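Local coordinates for phospholipase C-beta (PLC-beta) (Sepia officinalis, PDB 3QR0), which is a multidomain phospholipase C of the beta family, built from PH, EF-hand-like, TIM-barrel and C2 domains, with a calcium ion bound in the barrel, at residues 492-495 / 496-499; 83-86 / 87-91. One frame throughout, in Å; residues are numbered along the deposited sequence.

Interaction 1 of 2, residues 492-495 / 496-499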
ATOM      1  N   LYS A 492     -27.270 -24.397 -16.654  1.00 46.42           N
ATOM      2  CA  LYS A 492     -27.916 -23.376 -15.830  1.00 45.70           C
ATOM      3  C   LYS A 492     -26.891 -22.563 -15.035  1.00 43.97           C
ATOM      4  O   LYS A 492     -27.013 -21.341 -14.929  1.00 43.36           O
ATOM      5  CB  LYS A 492     -28.945 -24.007 -14.887  1.00 46.57           C
ATOM      6  CG  LYS A 492     -29.927 -23.004 -14.291  1.00 47.36           C
ATOM      7  CD  LYS A 492     -31.252 -23.663 -13.939  1.00 49.37           C
ATOM      8  CE  LYS A 492     -32.240 -22.660 -13.341  1.00 50.05           C
ATOM      9  NZ  LYS A 492     -32.636 -21.589 -14.304  1.00 50.44           N
ATOM     10  N   LYS A 493     -25.882 -23.240 -14.489  1.00 42.75           N
ATOM     11  CA  LYS A 493     -24.801 -22.564 -13.765  1.00 41.28           C
ATOM     12  C   LYS A 493     -24.024 -21.627 -14.686  1.00 39.71           C
ATOM     13  O   LYS A 493     -23.682 -20.509 -14.302  1.00 38.65           O
ATOM     14  CB  LYS A 493     -23.848 -23.580 -13.133  1.00 41.41           C
ATOM     15  CG  LYS A 493     -24.467 -24.400 -12.005  1.00 42.81           C
ATOM     16  CD  LYS A 493     -23.463 -25.385 -11.411  1.00 43.97           C
ATOM     17  CE  LYS A 493     -24.153 -26.416 -10.529  1.00 45.51           C
ATOM     18  NZ  LYS A 493     -23.220 -27.471 -10.051  1.00 46.56           N
ATOM     19  N   ILE A 494     -23.756 -22.096 -15.901  1.00 38.99           N
ATOM     20  CA  ILE A 494     -23.079 -21.303 -16.920  1.00 38.08           C
ATOM     21  C   ILE A 494     -23.877 -20.041 -17.256  1.00 37.61           C
ATOM     22  O   ILE A 494     -23.299 -18.969 -17.429  1.00 36.47           O
ATOM     23  CB  ILE A 494     -22.838 -22.130 -18.203  1.00 38.63           C
ATOM     24  CG1 ILE A 494     -21.745 -23.174 -17.959  1.00 38.64           C
ATOM     25  CG2 ILE A 494     -22.435 -21.230 -19.371  1.00 38.50           C
ATOM     26  CD1 ILE A 494     -21.642 -24.213 -19.057  1.00 39.04           C
ATOM     27  N   GLU A 495     -25.199 -20.171 -17.336  1.00 37.77           N
ATOM     28  CA  GLU A 495     -26.065 -19.021 -17.604  1.00 37.63           C
ATOM     29  C   GLU A 495     -25.958 -17.982 -16.485  1.00 36.17           C
ATOM     30  O   GLU A 495     -25.917 -16.783 -16.754  1.00 35.46           O
ATOM     31  CB  GLU A 495     -27.522 -19.472 -17.796  1.00 38.86           C
ATOM     32  CG  GLU A 495     -28.557 -18.344 -17.925  1.00 40.82           C
ATOM     33  CD  GLU A 495     -28.515 -17.610 -19.264  1.00 43.66           C
ATOM     34  OE1 GLU A 495     -27.502 -17.711 -19.998  1.00 44.93           O
ATOM     35  OE2 GLU A 495     -29.512 -16.921 -19.583  1.00 45.50           O
ATOM     36  N   LYS A 496     -25.908 -18.447 -15.241  1.00 35.31           N
ATOM     37  CA  LYS A 496     -25.747 -17.553 -14.097  1.00 34.52           C
ATOM     38  C   LYS A 496     -24.387 -16.860 -14.127  1.00 33.11           C
ATOM     39  O   LYS A 496     -24.290 -15.668 -13.833  1.00 32.40           O
ATOM     40  CB  LYS A 496     -25.909 -18.319 -12.784  1.00 34.85           C
ATOM     41  CG  LYS A 496     -26.003 -17.433 -11.538  1.00 35.36           C
ATOM     42  CD  LYS A 496     -27.310 -16.650 -11.502  1.00 37.57           C
ATOM     43  CE  LYS A 496     -27.609 -16.089 -10.111  1.00 38.06           C
ATOM     44  NZ  LYS A 496     -26.647 -15.019  -9.712  1.00 38.12           N
ATOM     45  N   GLU A 497     -23.342 -17.617 -14.463  1.00 32.46           N
ATOM     46  CA  GLU A 497     -21.995 -17.060 -14.615  1.00 31.31           C
ATOM     47  C   GLU A 497     -22.019 -15.934 -15.649  1.00 30.80           C
ATOM     48  O   GLU A 497     -21.510 -14.848 -15.397  1.00 29.63           O
ATOM     49  CB  GLU A 497     -20.993 -18.148 -15.034  1.00 31.39           C
ATOM     50  CG  GLU A 497     -20.656 -19.159 -13.939  1.00 31.69           C
ATOM     51  CD  GLU A 497     -19.895 -20.392 -14.444  1.00 33.02           C
ATOM     52  OE1 GLU A 497     -19.589 -20.481 -15.657  1.00 32.73           O
ATOM     53  OE2 GLU A 497     -19.597 -21.281 -13.611  1.00 33.23           O
ATOM     54  N   LYS A 498     -22.643 -16.190 -16.796  1.00 31.15           N
ATOM     55  CA  LYS A 498     -22.731 -15.189 -17.866  1.00 31.28           C
ATOM     56  C   LYS A 498     -23.505 -13.939 -17.440  1.00 30.92           C
ATOM     57  O   LYS A 498     -23.092 -12.822 -17.749  1.00 30.51           O
ATOM     58  CB  LYS A 498     -23.337 -15.801 -19.132  1.00 32.22           C
ATOM     59  CG  LYS A 498     -22.377 -16.749 -19.826  1.00 33.71           C
ATOM     60  CD  LYS A 498     -22.975 -17.405 -21.056  1.00 35.70           C
ATOM     61  CE  LYS A 498     -21.984 -18.404 -21.648  1.00 36.71           C
ATOM     62  NZ  LYS A 498     -22.617 -19.308 -22.647  1.00 37.67           N
ATOM     63  N   LYS A 499     -24.608 -14.129 -16.720  1.00 30.93           N
ATOM     64  CA  LYS A 499     -25.388 -13.008 -16.191  1.00 30.93           C
ATOM     65  C   LYS A 499     -24.573 -12.163 -15.220  1.00 29.65           C
ATOM     66  O   LYS A 499     -24.569 -10.935 -15.314  1.00 29.17           O
ATOM     67  CB  LYS A 499     -26.657 -13.501 -15.492  1.00 31.66           C
ATOM     68  CG  LYS A 499     -27.719 -14.009 -16.441  1.00 34.28           C
ATOM     69  CD  LYS A 499     -28.998 -14.385 -15.697  1.00 37.41           C
ATOM     70  CE  LYS A 499     -30.031 -14.975 -16.639  1.00 39.04           C
ATOM     71  NZ  LYS A 499     -31.408 -14.756 -16.127  1.00 41.81           N
TER
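I494 and K498 lie one turn apart on helix 488-501, an alpha-helix that probably belongs to the linker between the X and Y halves of the phospholipase C barrel. The backbone supplies regular i to i+4 hydrogen bonds: K496 N to K492 O, E497 N to K493 O, K498 N to I494 O (2.9 Å) and K499 N to E495 O.

Nonpolar packing runs along one flank. The I494 and K498 side chains lie side by side and point the same way, with CG2 of I494 touching CE of K498 at 3.7 Å. With chi1 at -72°, I494 turns this methyl anti to its own nitrogen and towards the next turn of the helix.

Among the charged groups, E497, the buried residue of the set, lays CG 3.3 Å from K493 O and brings OE1 within 4.1 Å of I494 CG1. Its OE2 accepts a hydrogen bond from N551 ND2, which ties the helix to helix 546-555. K496 NZ forms a salt bridge one turn on with D500 OD1. E495 and K499 pair more loosely, their side chains crossing obliquely. A bend at chi2 (73°) swings the E495 carboxylate towards the aliphatic part of K499: OE2 is 3.6 Å from K499 CE but 4.5 Å from its NZ, beyond salt-bridge range.

Interaction 2 of 2, residues 83-86 / 87-91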
ATOM      1  N   LYS A  83      -4.950  28.649 -17.662  1.00 36.75           N
ATOM      2  CA  LYS A  83      -5.745  29.139 -18.787  1.00 37.68           C
ATOM      3  C   LYS A  83      -6.173  30.593 -18.588  1.00 38.18           C
ATOM      4  O   LYS A  83      -6.489  31.280 -19.551  1.00 38.56           O
ATOM      5  CB  LYS A  83      -6.977  28.257 -18.988  1.00 37.66           C
ATOM      6  CG  LYS A  83      -6.648  26.818 -19.374  1.00 38.71           C
ATOM      7  CD  LYS A  83      -7.900  26.029 -19.776  1.00 40.97           C
ATOM      8  CE  LYS A  83      -8.730  25.597 -18.568  1.00 41.34           C
ATOM      9  NZ  LYS A  83     -10.166  25.366 -18.935  1.00 42.67           N
ATOM     10  N   ASP A  84      -6.186  31.054 -17.340  1.00 37.86           N
ATOM     11  CA  ASP A  84      -6.514  32.442 -17.032  1.00 38.77           C
ATOM     12  C   ASP A  84      -5.486  33.388 -17.667  1.00 39.24           C
ATOM     13  O   ASP A  84      -4.278  33.177 -17.544  1.00 38.84           O
ATOM     14  CB  ASP A  84      -6.571  32.639 -15.516  1.00 38.53           C
ATOM     15  CG  ASP A  84      -6.823  34.077 -15.121  1.00 40.77           C
ATOM     16  OD1 ASP A  84      -7.998  34.430 -14.869  1.00 42.54           O
ATOM     17  OD2 ASP A  84      -5.848  34.861 -15.070  1.00 43.22           O
ATOM     18  N   LYS A  85      -5.979  34.422 -18.344  1.00 39.88           N
ATOM     19  CA  LYS A  85      -5.133  35.365 -19.083  1.00 40.69           C
ATOM     20  C   LYS A  85      -4.048  35.997 -18.213  1.00 40.47           C
ATOM     21  O   LYS A  85      -2.881  36.027 -18.598  1.00 40.80           O
ATOM     22  CB  LYS A  85      -5.989  36.476 -19.709  1.00 41.66           C
ATOM     23  CG  LYS A  85      -5.205  37.441 -20.594  1.00 43.20           C
ATOM     24  CD  LYS A  85      -6.110  38.476 -21.246  1.00 44.98           C
ATOM     25  CE  LYS A  85      -5.340  39.368 -22.212  1.00 46.19           C
ATOM     26  NZ  LYS A  85      -6.246  40.295 -22.952  1.00 47.84           N
ATOM     27  N   LYS A  86      -4.441  36.498 -17.048  1.00 39.95           N
ATOM     28  CA  LYS A  86      -3.527  37.230 -16.176  1.00 40.18           C
ATOM     29  C   LYS A  86      -2.449  36.319 -15.576  1.00 38.82           C
ATOM     30  O   LYS A  86      -1.293  36.722 -15.445  1.00 38.70           O
ATOM     31  CB  LYS A  86      -4.310  37.963 -15.081  1.00 40.44           C
ATOM     32  CG  LYS A  86      -5.289  38.994 -15.650  1.00 42.62           C
ATOM     33  CD  LYS A  86      -5.926  39.864 -14.579  1.00 44.15           C
ATOM     34  CE  LYS A  86      -7.051  40.703 -15.171  1.00 45.80           C
ATOM     35  NZ  LYS A  86      -7.627  41.661 -14.189  1.00 47.44           N
ATOM     36  N   ILE A  87      -2.827  35.087 -15.250  1.00 37.46           N
ATOM     37  CA  ILE A  87      -1.880  34.097 -14.735  1.00 36.40           C
ATOM     38  C   ILE A  87      -0.901  33.669 -15.837  1.00 36.54           C
ATOM     39  O   ILE A  87       0.312  33.627 -15.615  1.00 36.32           O
ATOM     40  CB  ILE A  87      -2.609  32.862 -14.154  1.00 35.43           C
ATOM     41  CG1 ILE A  87      -3.486  33.267 -12.961  1.00 35.20           C
ATOM     42  CG2 ILE A  87      -1.609  31.806 -13.707  1.00 34.31           C
ATOM     43  CD1 ILE A  87      -4.385  32.154 -12.457  1.00 33.52           C
ATOM     44  N   LYS A  88      -1.434  33.356 -17.016  1.00 36.59           N
ATOM     45  CA  LYS A  88      -0.612  33.008 -18.184  1.00 37.18           C
ATOM     46  C   LYS A  88       0.430  34.076 -18.504  1.00 37.97           C
ATOM     47  O   LYS A  88       1.583  33.757 -18.780  1.00 38.09           O
ATOM     48  CB  LYS A  88      -1.482  32.806 -19.424  1.00 37.53           C
ATOM     49  CG  LYS A  88      -2.189  31.471 -19.480  1.00 37.76           C
ATOM     50  CD  LYS A  88      -3.014  31.335 -20.757  1.00 39.35           C
ATOM     51  CE  LYS A  88      -2.143  31.031 -21.969  1.00 40.61           C
ATOM     52  NZ  LYS A  88      -2.795  31.456 -23.233  1.00 41.96           N
ATOM     53  N   GLU A  89       0.015  35.337 -18.481  1.00 38.69           N
ATOM     54  CA  GLU A  89       0.929  36.442 -18.766  1.00 39.81           C
ATOM     55  C   GLU A  89       2.034  36.530 -17.710  1.00 39.14           C
ATOM     56  O   GLU A  89       3.210  36.686 -18.049  1.00 39.54           O
ATOM     57  CB  GLU A  89       0.161  37.765 -18.880  1.00 40.91           C
ATOM     58  CG  GLU A  89      -0.616  37.891 -20.195  1.00 43.09           C
ATOM     59  CD  GLU A  89      -1.510  39.127 -20.272  1.00 45.60           C
ATOM     60  OE1 GLU A  89      -1.688  39.824 -19.247  1.00 47.44           O
ATOM     61  OE2 GLU A  89      -2.043  39.397 -21.372  1.00 47.48           O
ATOM     62  N   ALA A  90       1.655  36.410 -16.440  1.00 37.99           N
ATOM     63  CA  ALA A  90       2.613  36.439 -15.337  1.00 37.57           C
ATOM     64  C   ALA A  90       3.581  35.254 -15.407  1.00 36.79           C
ATOM     65  O   ALA A  90       4.789  35.417 -15.223  1.00 36.71           O
ATOM     66  CB  ALA A  90       1.884  36.445 -14.000  1.00 37.01           C
ATOM     67  N   GLY A  91       3.039  34.072 -15.684  1.00 35.91           N
ATOM     68  CA  GLY A  91       3.839  32.857 -15.807  1.00 35.57           C
ATOM     69  C   GLY A  91       4.823  32.897 -16.962  1.00 36.16           C
ATOM     70  O   GLY A  91       5.949  32.409 -16.844  1.00 35.79           O
TER
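D84 caps the start of helix 85-93 by accepting the amide of I87: I87 N to D84 OD2 is 3.0 Å, with an N-H...O angle of 159°, and the oxygen uses its anti lone pair. This is a classic N-cap, in which a side chain takes up an amide of the first turn that has no helical i-4 carbonyl to bond to. The carboxylate gets there because CG stands anti to the backbone nitrogen (chi1 176°). A nonpolar contact accompanies the cap, as the I87 side chain crosses that of D84 at about a right angle and sets CD1 3.8 Å from D84 CB.

D84 also gives its carbonyl to the helix. K88 N reaches D84 O at 2.9 Å in a nearly straight bond, and the first carbons of the K88 chain run back along the same end, with CG 3.3 Å from D84 O and CD 3.7 Å from K83 O. The next two bonds of the ladder are E89 N to K85 O and A90 N to K86 O. Along this exposed flank K85 and E89 meet through a CH contact, OE2 of E89 lying 3.4 Å from K85 CE; the charged ends, K85 NZ and E89 OE2, stay 4.6 Å apart, too far for a salt bridge.

In the next shell, S36 OG hydrogen-bonds D84 OD1, so both carboxylate oxygens are engaged and the cap is tied to a neighbouring loop. The inner side of the helix packs on the PH-domain sheet: I87 lies on W31 and A90 on L29, both of strand 26-31, with A90 also touching F38 in the loop before strand 39-45.

Overall arrangement
Interactions 1 and 2 are both local, one-turn contacts on surface helices, far out on the molecule at about 35 and 38 Å from its centre. Their own centres are about 58 Å apart and their nearest atoms about 39 Å, so the two do not touch; 83-91 comes first in the chain, within the PH domain. In interaction 1 the K498 side chain lies about 14 Å from the calcium ion held by N339, E368, D370 and E417, too far to bind it, and about 4 Å from a glycerol, probably from the crystallisation liquor. Residues 83-91 cover the start of their helix, whereas 492-499 lie within helix 488-501.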